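PDB 2X7X: sensor protein from Bacteroides thetaiotaomicron, which binds beta-D-fructose through its periplasmic domain and, as a hybrid two-component sensor, probably acts as a histidine kinase that regulates transcription. Local coordinates for residues A[81-92]-A[99-107]; A[127-138]-A[159-170]. One frame throughout, in Å; residues are numbered along the deposited sequence.

Contact 1: A[81-92]-A[99-107]; sequences EEAYQKGIPVIL and SDKYTAYIG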
loop_
_atom_site.group_PDB
_atom_site.type_symbol
_atom_site.label_atom_id
_atom_site.label_comp_id
_atom_site.label_asym_id
_atom_site.label_seq_id
_atom_site.Cartn_x
_atom_site.Cartn_y
_atom_site.Cartn_z
ATOM N N GLU A 81 11.431 -8.461 35.413
ATOM C CA GLU A 81 12.539 -8.012 36.261
ATOM C C GLU A 81 13.527 -9.140 36.579
ATOM O O GLU A 81 14.744 -8.935 36.503
ATOM C CB GLU A 81 12.024 -7.344 37.533
ATOM C CG GLU A 81 11.664 -5.876 37.329
ATOM C CD GLU A 81 10.921 -5.258 38.507
ATOM O OE1 GLU A 81 10.752 -4.021 38.509
ATOM O OE2 GLU A 81 10.501 -6.001 39.426
ATOM N N GLU A 82 13.004 -10.327 36.900
ATOM C CA GLU A 82 13.830 -11.530 37.050
ATOM C C GLU A 82 14.751 -11.738 35.857
ATOM O O GLU A 82 15.977 -11.758 36.012
ATOM C CB GLU A 82 12.975 -12.775 37.230
ATOM C CG GLU A 82 12.184 -12.810 38.509
ATOM C CD GLU A 82 11.356 -14.067 38.611
ATOM O OE1 GLU A 82 10.352 -14.069 39.367
ATOM O OE2 GLU A 82 11.714 -15.058 37.923
ATOM N N ALA A 83 14.170 -11.881 34.668
ATOM C CA ALA A 83 14.971 -12.046 33.462
ATOM C C ALA A 83 16.026 -10.945 33.328
ATOM O O ALA A 83 17.137 -11.199 32.867
ATOM C CB ALA A 83 14.091 -12.089 32.245
ATOM N N TYR A 84 15.685 -9.731 33.749
ATOM C CA TYR A 84 16.631 -8.622 33.673
ATOM C C TYR A 84 17.775 -8.725 34.705
ATOM O O TYR A 84 18.941 -8.563 34.332
ATOM C CB TYR A 84 15.914 -7.267 33.746
ATOM C CG TYR A 84 16.749 -6.081 33.294
ATOM C CD1 TYR A 84 17.130 -5.932 31.960
ATOM C CD2 TYR A 84 17.147 -5.096 34.205
ATOM C CE1 TYR A 84 17.893 -4.838 31.543
ATOM C CE2 TYR A 84 17.904 -3.997 33.803
ATOM C CZ TYR A 84 18.272 -3.873 32.471
ATOM O OH TYR A 84 19.018 -2.781 32.076
ATOM N N GLN A 85 17.456 -9.001 35.975
ATOM C CA GLN A 85 18.499 -9.138 37.016
ATOM C C GLN A 85 19.379 -10.377 36.807
ATOM O O GLN A 85 20.562 -10.370 37.137
ATOM C CB GLN A 85 17.923 -9.074 38.450
ATOM C CG GLN A 85 17.099 -10.297 38.921
ATOM C CD GLN A 85 16.531 -10.157 40.363
ATOM O OE1 GLN A 85 16.922 -9.266 41.129
ATOM N NE2 GLN A 85 15.607 -11.055 40.726
ATOM N N LYS A 86 18.794 -11.417 36.220
ATOM C CA LYS A 86 19.518 -12.612 35.787
ATOM C C LYS A 86 20.448 -12.351 34.577
ATOM O O LYS A 86 21.014 -13.291 34.007
ATOM C CB LYS A 86 18.502 -13.709 35.451
ATOM C CG LYS A 86 18.988 -15.131 35.618
ATOM C CD LYS A 86 17.808 -16.112 35.689
ATOM N N GLY A 87 20.596 -11.085 34.185
ATOM C CA GLY A 87 21.512 -10.693 33.108
ATOM C C GLY A 87 21.059 -10.868 31.658
ATOM O O GLY A 87 21.756 -10.405 30.744
ATOM N N ILE A 88 19.916 -11.533 31.428
ATOM C CA ILE A 88 19.370 -11.729 30.062
ATOM C C ILE A 88 18.777 -10.439 29.466
ATOM O O ILE A 88 17.947 -9.798 30.097
ATOM C CB ILE A 88 18.298 -12.843 30.009
ATOM C CG1 ILE A 88 18.899 -14.202 30.392
ATOM C CG2 ILE A 88 17.705 -12.946 28.609
ATOM C CD1 ILE A 88 17.859 -15.294 30.673
ATOM N N PRO A 89 19.199 -10.057 28.243
ATOM C CA PRO A 89 18.645 -8.830 27.655
ATOM C C PRO A 89 17.189 -9.003 27.184
ATOM O O PRO A 89 16.873 -9.966 26.481
ATOM C CB PRO A 89 19.594 -8.541 26.479
ATOM C CG PRO A 89 20.109 -9.858 26.082
ATOM C CD PRO A 89 20.161 -10.711 27.333
ATOM N N VAL A 90 16.329 -8.066 27.582
ATOM C CA VAL A 90 14.876 -8.153 27.352
ATOM C C VAL A 90 14.371 -7.056 26.411
ATOM O O VAL A 90 14.626 -5.861 26.632
ATOM C CB VAL A 90 14.071 -8.039 28.681
ATOM C CG1 VAL A 90 12.555 -8.084 28.408
ATOM C CG2 VAL A 90 14.501 -9.118 29.695
ATOM N N ILE A 91 13.662 -7.456 25.360
ATOM C CA ILE A 91 12.988 -6.481 24.498
ATOM C C ILE A 91 11.482 -6.533 24.721
ATOM O O ILE A 91 10.838 -7.593 24.551
ATOM C CB ILE A 91 13.281 -6.668 22.996
ATOM C CG1 ILE A 91 14.765 -6.444 22.692
ATOM C CG2 ILE A 91 12.442 -5.689 22.186
ATOM C CD1 ILE A 91 15.164 -6.755 21.259
ATOM N N LEU A 92 10.940 -5.379 25.108
ATOM C CA LEU A 92 9.508 -5.217 25.221
ATOM C C LEU A 92 8.944 -4.775 23.884
ATOM O O LEU A 92 9.400 -3.779 23.302
ATOM C CB LEU A 92 9.153 -4.199 26.310
ATOM C CG LEU A 92 9.638 -4.448 27.743
ATOM C CD1 LEU A 92 9.196 -3.304 28.595
ATOM C CD2 LEU A 92 9.132 -5.763 28.323
ATOM N N SER A 99 7.990 -0.910 35.101
ATOM C CA SER A 99 9.299 -0.460 35.546
ATOM C C SER A 99 10.228 -0.367 34.356
ATOM O O SER A 99 9.826 -0.651 33.228
ATOM C CB SER A 99 9.881 -1.406 36.587
ATOM O OG SER A 99 10.169 -2.655 36.000
ATOM N N ASP A 100 11.473 0.017 34.615
ATOM C CA ASP A 100 12.433 0.342 33.559
ATOM C C ASP A 100 13.498 -0.738 33.471
ATOM O O ASP A 100 14.578 -0.531 32.918
ATOM C CB ASP A 100 13.079 1.701 33.850
ATOM C CG ASP A 100 13.877 1.716 35.157
ATOM O OD1 ASP A 100 13.621 0.896 36.072
ATOM O OD2 ASP A 100 14.769 2.572 35.268
ATOM N N LYS A 101 13.192 -1.893 34.042
ATOM C CA LYS A 101 14.149 -2.974 34.076
ATOM C C LYS A 101 13.950 -3.861 32.857
ATOM O O LYS A 101 13.366 -4.945 32.936
ATOM C CB LYS A 101 14.065 -3.724 35.413
ATOM C CG LYS A 101 14.615 -2.884 36.596
ATOM C CD LYS A 101 14.475 -3.596 37.962
ATOM C CE LYS A 101 15.270 -2.889 39.061
ATOM N NZ LYS A 101 14.896 -1.442 39.148
ATOM N N TYR A 102 14.436 -3.352 31.726
ATOM C CA TYR A 102 14.360 -4.007 30.417
ATOM C C TYR A 102 15.449 -3.378 29.548
ATOM O O TYR A 102 15.939 -2.292 29.851
ATOM C CB TYR A 102 12.954 -3.842 29.775
ATOM C CG TYR A 102 12.553 -2.403 29.507
ATOM C CD1 TYR A 102 13.011 -1.737 28.365
ATOM C CD2 TYR A 102 11.738 -1.693 30.395
ATOM C CE1 TYR A 102 12.677 -0.398 28.104
ATOM C CE2 TYR A 102 11.380 -0.345 30.133
ATOM C CZ TYR A 102 11.868 0.287 28.981
ATOM O OH TYR A 102 11.564 1.599 28.688
ATOM N N THR A 103 15.833 -4.038 28.469
ATOM C CA THR A 103 16.917 -3.513 27.641
ATOM C C THR A 103 16.434 -2.461 26.630
ATOM O O THR A 103 17.042 -1.392 26.487
ATOM C CB THR A 103 17.643 -4.643 26.902
ATOM O OG1 THR A 103 17.863 -5.741 27.801
ATOM C CG2 THR A 103 18.963 -4.145 26.344
ATOM N N ALA A 104 15.349 -2.777 25.921
ATOM C CA ALA A 104 14.808 -1.874 24.904
ATOM C C ALA A 104 13.316 -2.056 24.682
ATOM O O ALA A 104 12.771 -3.150 24.839
ATOM C CB ALA A 104 15.568 -2.030 23.577
ATOM N N TYR A 105 12.664 -0.960 24.316
ATOM C CA TYR A 105 11.238 -0.963 24.009
ATOM C C TYR A 105 11.022 -0.623 22.541
ATOM O O TYR A 105 11.631 0.307 22.016
ATOM C CB TYR A 105 10.487 0.038 24.900
ATOM C CG TYR A 105 9.034 0.220 24.512
ATOM C CD1 TYR A 105 8.115 -0.829 24.645
ATOM C CD2 TYR A 105 8.579 1.430 23.990
ATOM C CE1 TYR A 105 6.780 -0.676 24.264
ATOM C CE2 TYR A 105 7.239 1.598 23.613
ATOM C CZ TYR A 105 6.347 0.542 23.758
ATOM O OH TYR A 105 5.025 0.706 23.387
ATOM N N ILE A 106 10.165 -1.395 21.879
ATOM C CA ILE A 106 9.674 -1.003 20.555
ATOM C C ILE A 106 8.158 -1.175 20.432
ATOM O O ILE A 106 7.590 -2.188 20.851
ATOM C CB ILE A 106 10.402 -1.742 19.418
ATOM C CG1 ILE A 106 9.966 -1.183 18.061
ATOM C CG2 ILE A 106 10.167 -3.237 19.519
ATOM C CD1 ILE A 106 10.623 -1.849 16.864
ATOM N N GLY A 107 7.509 -0.177 19.848
ATOM C CA GLY A 107 6.063 -0.234 19.639
ATOM C C GLY A 107 5.475 1.052 19.112
ATOM O O GLY A 107 6.190 2.026 18.909
#
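Val90 O is gripped by two consecutive amides: Thr103 N at 2.9 Å, in the carbonyl plane and on a lone pair, and Ala104 N at 3.2 Å. The same residue is held at its other end, where Val90 N donates to Thr103 OG1 at 2.8 Å, a rather bent bond. With chi1 at -44°, OG1 lies beside Thr103's own backbone N, which turns it to the start of the neighbouring strand. Regular parallel pairing follows, Leu92 N to Ala104 O and Ile106 N to Leu92 O, the latter nearly straight at 171°. Leu92 CD1 lies over one face of the Tyr102 ring, 3.8 Å from its centroid and 25° off the normal, a CH-pi contact. Before the strand, the chain at Lys101, centre of an inverse gamma turn, lies against helix 73-85: Tyr102 N sits 3.6 Å above the centre of the Tyr84 ring. Ser99 OG donates to Glu81 OE1 at 2.9 Å, meeting the carboxylate on its anti side but tilted out of its plane. Strand 65-68 flanks strand 90-93, strand 268-271 lies beyond 104-108, and helix 249-260 covers the face bearing Ile91 and Ile106.

Contact 2: A[127-138]-A[159-170]; sequences GKGNIVELTGLS and DIKLIDKADAAW. With K (potassium ion), chain G; FRU (beta-D-fructofuranose), chain E.
With chi1 at -177°, Asp167 swings its carboxylate anti to the backbone N and toward the segment that follows strand 128-135, while Ser138, chi1 -76°, sets OG beside its own backbone N. Ser138 N and OG therefore reach Asp167 OD2 together, at 2.9 and 2.8 Å, both from one face of the carboxylate and well above its plane. OD1 meanwhile accepts from Ala169 N, closing an Asx turn, so one carboxylate holds Ser138 across the contact and Ala169 in its own segment. Beyond it, Trp170 lies flat on the glycine turn: Gly136 CA stands 3.4 Å from the centroid of the six-membered ring, 14° off the normal, as a CH-pi contact. The opposite face meets fructose, with Trp170 CH2 3.8 Å from C6 of the sugar. Replacing Trp170 with an alanine would probably open a gap between Gly136 and the fructose and leave the sugar without this flat wall. Upstream, the strands run parallel, joined by bonds such as Thr135 N to Ala166 O at 2.8 Å. Between the Ile131-Leu162 and Glu133-Lys165 pairs, Val132 faces two residues, Ile163 and Asp164, a beta bulge. The side chains of Lys165 and Glu133 run side by side, but Lys165 NZ is 5.5 Å from Glu133 OE1, not in contact, and the carboxylate bonds to His147 and His195. At the far end, Ile160 O binds potassium at 2.7 Å, with two waters and the carbonyls of Ile154 and Phe157. These strands bracket helix 141-155 in a beta-alpha-beta unit; that helix packs on Ile131 and Leu162, helix 172-185 touches Leu134 and Ala166 on the other face, and strand 191-194 continues the sheet beside 128-135.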
loop_
_atom_site.group_PDB
_atom_site.type_symbol
_atom_site.label_atom_id
_atom_site.label_comp_id
_atom_site.label_asym_id
_atom_site.label_seq_id
_atom_site.Cartn_x
_atom_site.Cartn_y
_atom_site.Cartn_z
ATOM N N GLY A 127 -19.218 16.974 16.127
ATOM C CA GLY A 127 -19.132 17.541 17.481
ATOM C C GLY A 127 -20.206 17.151 18.480
ATOM O O GLY A 127 -20.151 17.549 19.646
ATOM N N LYS A 128 -21.172 16.352 18.030
ATOM C CA LYS A 128 -22.351 16.020 18.832
ATOM C C LYS A 128 -22.697 14.536 18.682
ATOM O O LYS A 128 -22.876 14.048 17.566
ATOM C CB LYS A 128 -23.540 16.912 18.411
ATOM C CG LYS A 128 -24.872 16.675 19.193
ATOM C CD LYS A 128 -25.901 17.831 18.997
ATOM C CE LYS A 128 -27.252 17.520 19.717
ATOM N NZ LYS A 128 -27.175 17.408 21.221
ATOM N N GLY A 129 -22.785 13.820 19.802
ATOM C CA GLY A 129 -23.198 12.427 19.765
ATOM C C GLY A 129 -22.747 11.532 20.908
ATOM O O GLY A 129 -21.876 11.899 21.711
ATOM N N ASN A 130 -23.352 10.346 20.967
ATOM C CA ASN A 130 -23.081 9.378 22.020
ATOM C C ASN A 130 -22.187 8.238 21.535
ATOM O O ASN A 130 -22.458 7.633 20.496
ATOM C CB ASN A 130 -24.392 8.792 22.533
ATOM C CG ASN A 130 -25.303 9.830 23.138
ATOM O OD1 ASN A 130 -24.857 10.800 23.763
ATOM N ND2 ASN A 130 -26.598 9.626 22.965
ATOM N N ILE A 131 -21.139 7.952 22.298
ATOM C CA ILE A 131 -20.167 6.916 21.960
ATOM C C ILE A 131 -20.212 5.805 23.006
ATOM O O ILE A 131 -20.341 6.085 24.209
ATOM C CB ILE A 131 -18.706 7.468 21.940
ATOM C CG1 ILE A 131 -18.610 8.768 21.149
ATOM C CG2 ILE A 131 -17.725 6.423 21.394
ATOM C CD1 ILE A 131 -17.198 9.389 21.164
ATOM N N VAL A 132 -20.109 4.558 22.555
ATOM C CA VAL A 132 -19.818 3.456 23.465
ATOM C C VAL A 132 -18.409 2.920 23.166
ATOM O O VAL A 132 -17.988 2.916 21.998
ATOM C CB VAL A 132 -20.915 2.346 23.442
ATOM C CG1 VAL A 132 -22.233 2.900 23.940
ATOM C CG2 VAL A 132 -21.106 1.750 22.049
ATOM N N GLU A 133 -17.687 2.499 24.215
ATOM C CA GLU A 133 -16.310 1.989 24.112
ATOM C C GLU A 133 -16.226 0.538 24.527
ATOM O O GLU A 133 -16.741 0.156 25.563
ATOM C CB GLU A 133 -15.350 2.806 24.982
ATOM C CG GLU A 133 -13.867 2.480 24.782
ATOM C CD GLU A 133 -12.919 3.326 25.638
ATOM O OE1 GLU A 133 -13.338 3.844 26.693
ATOM O OE2 GLU A 133 -11.728 3.457 25.280
ATOM N N LEU A 134 -15.560 -0.268 23.710
ATOM C CA LEU A 134 -15.298 -1.664 24.017
ATOM C C LEU A 134 -13.780 -1.870 24.050
ATOM O O LEU A 134 -13.099 -1.839 23.027
ATOM C CB LEU A 134 -15.997 -2.568 22.992
ATOM C CG LEU A 134 -17.541 -2.499 22.968
ATOM C CD1 LEU A 134 -18.142 -2.939 21.641
ATOM C CD2 LEU A 134 -18.165 -3.312 24.086
ATOM N N THR A 135 -13.250 -2.065 25.244
ATOM C CA THR A 135 -11.798 -2.030 25.454
ATOM C C THR A 135 -11.136 -3.402 25.344
ATOM O O THR A 135 -11.787 -4.439 25.461
ATOM C CB THR A 135 -11.453 -1.424 26.852
ATOM O OG1 THR A 135 -11.574 -2.421 27.878
ATOM C CG2 THR A 135 -12.387 -0.285 27.182
ATOM N N GLY A 136 -9.824 -3.399 25.154
ATOM C CA GLY A 136 -9.013 -4.606 25.367
ATOM C C GLY A 136 -8.928 -4.913 26.849
ATOM O O GLY A 136 -9.456 -4.169 27.679
ATOM N N LEU A 137 -8.266 -6.016 27.173
ATOM C CA LEU A 137 -8.069 -6.445 28.560
ATOM C C LEU A 137 -7.596 -5.273 29.408
ATOM O O LEU A 137 -6.549 -4.686 29.127
ATOM C CB LEU A 137 -7.042 -7.582 28.594
ATOM C CG LEU A 137 -6.882 -8.439 29.859
ATOM C CD1 LEU A 137 -8.182 -9.075 30.322
ATOM C CD2 LEU A 137 -5.831 -9.524 29.590
ATOM N N SER A 138 -8.371 -4.929 30.430
ATOM C CA SER A 138 -8.130 -3.705 31.236
ATOM C C SER A 138 -6.687 -3.470 31.696
ATOM O O SER A 138 -6.159 -2.363 31.545
ATOM C CB SER A 138 -9.077 -3.638 32.439
ATOM O OG SER A 138 -10.369 -3.253 31.977
ATOM N N ASP A 159 -20.113 18.042 23.640
ATOM C CA ASP A 159 -21.306 17.303 23.207
ATOM C C ASP A 159 -21.024 15.951 22.582
ATOM O O ASP A 159 -21.931 15.292 22.057
ATOM C CB ASP A 159 -22.179 18.156 22.304
ATOM C CG ASP A 159 -22.794 19.321 23.047
ATOM O OD1 ASP A 159 -23.480 19.065 24.077
ATOM O OD2 ASP A 159 -22.569 20.483 22.606
ATOM N N ILE A 160 -19.757 15.555 22.617
ATOM C CA ILE A 160 -19.382 14.173 22.387
ATOM C C ILE A 160 -19.335 13.538 23.771
ATOM O O ILE A 160 -18.591 14.011 24.632
ATOM C CB ILE A 160 -17.987 14.057 21.717
ATOM C CG1 ILE A 160 -17.995 14.625 20.291
ATOM C CG2 ILE A 160 -17.486 12.614 21.751
ATOM C CD1 ILE A 160 -18.965 13.967 19.360
ATOM N N LYS A 161 -20.129 12.495 23.990
ATOM C CA LYS A 161 -20.217 11.873 25.305
ATOM C C LYS A 161 -19.986 10.370 25.289
ATOM O O LYS A 161 -20.616 9.642 24.539
ATOM C CB LYS A 161 -21.572 12.160 25.933
ATOM C CG LYS A 161 -21.904 13.650 26.007
ATOM C CD LYS A 161 -23.326 13.881 26.473
ATOM C CE LYS A 161 -23.687 15.361 26.404
ATOM N NZ LYS A 161 -25.104 15.570 25.892
ATOM N N LEU A 162 -19.073 9.915 26.135
ATOM C CA LEU A 162 -18.937 8.510 26.401
ATOM C C LEU A 162 -20.047 8.077 27.370
ATOM O O LEU A 162 -20.023 8.436 28.552
ATOM C CB LEU A 162 -17.546 8.201 26.958
ATOM C CG LEU A 162 -17.271 6.713 27.202
ATOM C CD1 LEU A 162 -17.383 5.902 25.903
ATOM C CD2 LEU A 162 -15.917 6.508 27.851
ATOM N N ILE A 163 -21.017 7.310 26.863
ATOM C CA ILE A 163 -22.173 6.883 27.663
ATOM C C ILE A 163 -22.100 5.435 28.175
ATOM O O ILE A 163 -22.942 5.018 28.978
ATOM C CB ILE A 163 -23.525 7.090 26.907
ATOM C CG1 ILE A 163 -23.627 6.156 25.684
ATOM C CG2 ILE A 163 -23.710 8.539 26.521
ATOM C CD1 ILE A 163 -25.053 5.930 25.184
ATOM N N ASP A 164 -21.119 4.667 27.702
ATOM C CA ASP A 164 -20.927 3.282 28.174
ATOM C C ASP A 164 -19.572 2.701 27.765
ATOM O O ASP A 164 -19.032 3.038 26.707
ATOM C CB ASP A 164 -22.061 2.356 27.698
ATOM C CG ASP A 164 -22.385 1.251 28.708
ATOM O OD1 ASP A 164 -21.458 0.754 29.393
ATOM O OD2 ASP A 164 -23.581 0.881 28.815
ATOM N N LYS A 165 -19.049 1.818 28.613
ATOM C CA LYS A 165 -17.727 1.219 28.430
ATOM C C LYS A 165 -17.697 -0.198 29.008
ATOM O O LYS A 165 -18.263 -0.464 30.067
ATOM C CB LYS A 165 -16.669 2.084 29.114
ATOM C CG LYS A 165 -15.241 1.579 29.003
ATOM C CD LYS A 165 -14.244 2.610 29.547
ATOM C CE LYS A 165 -14.389 2.833 31.046
ATOM N NZ LYS A 165 -13.696 1.772 31.798
ATOM N N ALA A 166 -17.041 -1.113 28.313
ATOM C CA ALA A 166 -16.925 -2.466 28.802
ATOM C C ALA A 166 -15.619 -3.033 28.309
ATOM O O ALA A 166 -15.095 -2.588 27.283
ATOM C CB ALA A 166 -18.094 -3.308 28.322
ATOM N N ASP A 167 -15.096 -3.994 29.068
ATOM C CA ASP A 167 -13.856 -4.696 28.780
ATOM C C ASP A 167 -14.192 -5.937 27.948
ATOM O O ASP A 167 -14.891 -6.834 28.421
ATOM C CB ASP A 167 -13.207 -5.098 30.115
ATOM C CG ASP A 167 -11.869 -5.779 29.943
ATOM O OD1 ASP A 167 -11.595 -6.352 28.862
ATOM O OD2 ASP A 167 -11.086 -5.746 30.915
ATOM N N ALA A 168 -13.700 -5.985 26.714
ATOM C CA ALA A 168 -14.033 -7.068 25.783
ATOM C C ALA A 168 -12.853 -8.013 25.560
ATOM O O ALA A 168 -12.880 -8.886 24.675
ATOM C CB ALA A 168 -14.499 -6.494 24.470
ATOM N N ALA A 169 -11.809 -7.821 26.361
ATOM C CA ALA A 169 -10.648 -8.718 26.368
ATOM C C ALA A 169 -10.071 -8.977 24.964
ATOM O O ALA A 169 -9.631 -10.078 24.663
ATOM C CB ALA A 169 -11.005 -10.036 27.078
ATOM N N TRP A 170 -10.069 -7.949 24.119
ATOM C CA TRP A 170 -9.486 -8.021 22.770
ATOM C C TRP A 170 -10.252 -8.904 21.788
ATOM O O TRP A 170 -9.805 -9.113 20.672
ATOM C CB TRP A 170 -8.016 -8.463 22.812
ATOM C CG TRP A 170 -7.137 -7.534 23.598
ATOM C CD1 TRP A 170 -6.470 -7.825 24.750
ATOM C CD2 TRP A 170 -6.822 -6.164 23.285
ATOM N NE1 TRP A 170 -5.758 -6.732 25.177
ATOM C CE2 TRP A 170 -5.961 -5.693 24.303
ATOM C CE3 TRP A 170 -7.191 -5.289 22.251
ATOM C CZ2 TRP A 170 -5.456 -4.375 24.323
ATOM C CZ3 TRP A 170 -6.685 -3.978 22.266
ATOM C CH2 TRP A 170 -5.822 -3.540 23.299
HETATM K K K G . -16.863 15.363 26.177
HETATM C C1 FRU E . -3.049 -8.772 19.012
HETATM C C2 FRU E . -3.858 -7.675 19.680
HETATM C C3 FRU E . -4.260 -6.577 18.700
HETATM C C4 FRU E . -4.113 -5.326 19.543
HETATM C C5 FRU E . -2.860 -5.659 20.341
HETATM C C6 FRU E . -2.698 -4.892 21.652
HETATM O O1 FRU E . -3.007 -9.919 19.855
HETATM O O2 FRU E . -4.990 -8.274 20.322
HETATM O O3 FRU E . -5.576 -6.764 18.157
HETATM O O4 FRU E . -3.987 -4.136 18.757
HETATM O O5 FRU E . -3.037 -7.043 20.655
HETATM O O6 FRU E . -1.419 -5.208 22.239
HETATM O O HOH W 1 -19.160 19.226 21.465
HETATM O O HOH W 2 -16.028 13.411 27.814
HETATM O O HOH W 3 -15.890 18.023 27.069
#

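The two contacts belong to different sheets, one for each lobe of the periplasmic binding protein fold; their centres are 33 Å apart. Each is partly buried. Contact 1 pairs two interior strands of an all-parallel sheet over a short length, and much of its chemistry comes from a helix end packed on the loop that leads into the second strand. Contact 2 joins an outermost strand to its neighbour over a longer run, burying 1159 Å² against 672 Å², with a carboxylate-serine-tryptophan cluster at its ligand end and a potassium site at the other. They stand differently to the fructose: Trp170 touches it directly, whereas the side chain of Tyr105 is about 9 Å from the sugar.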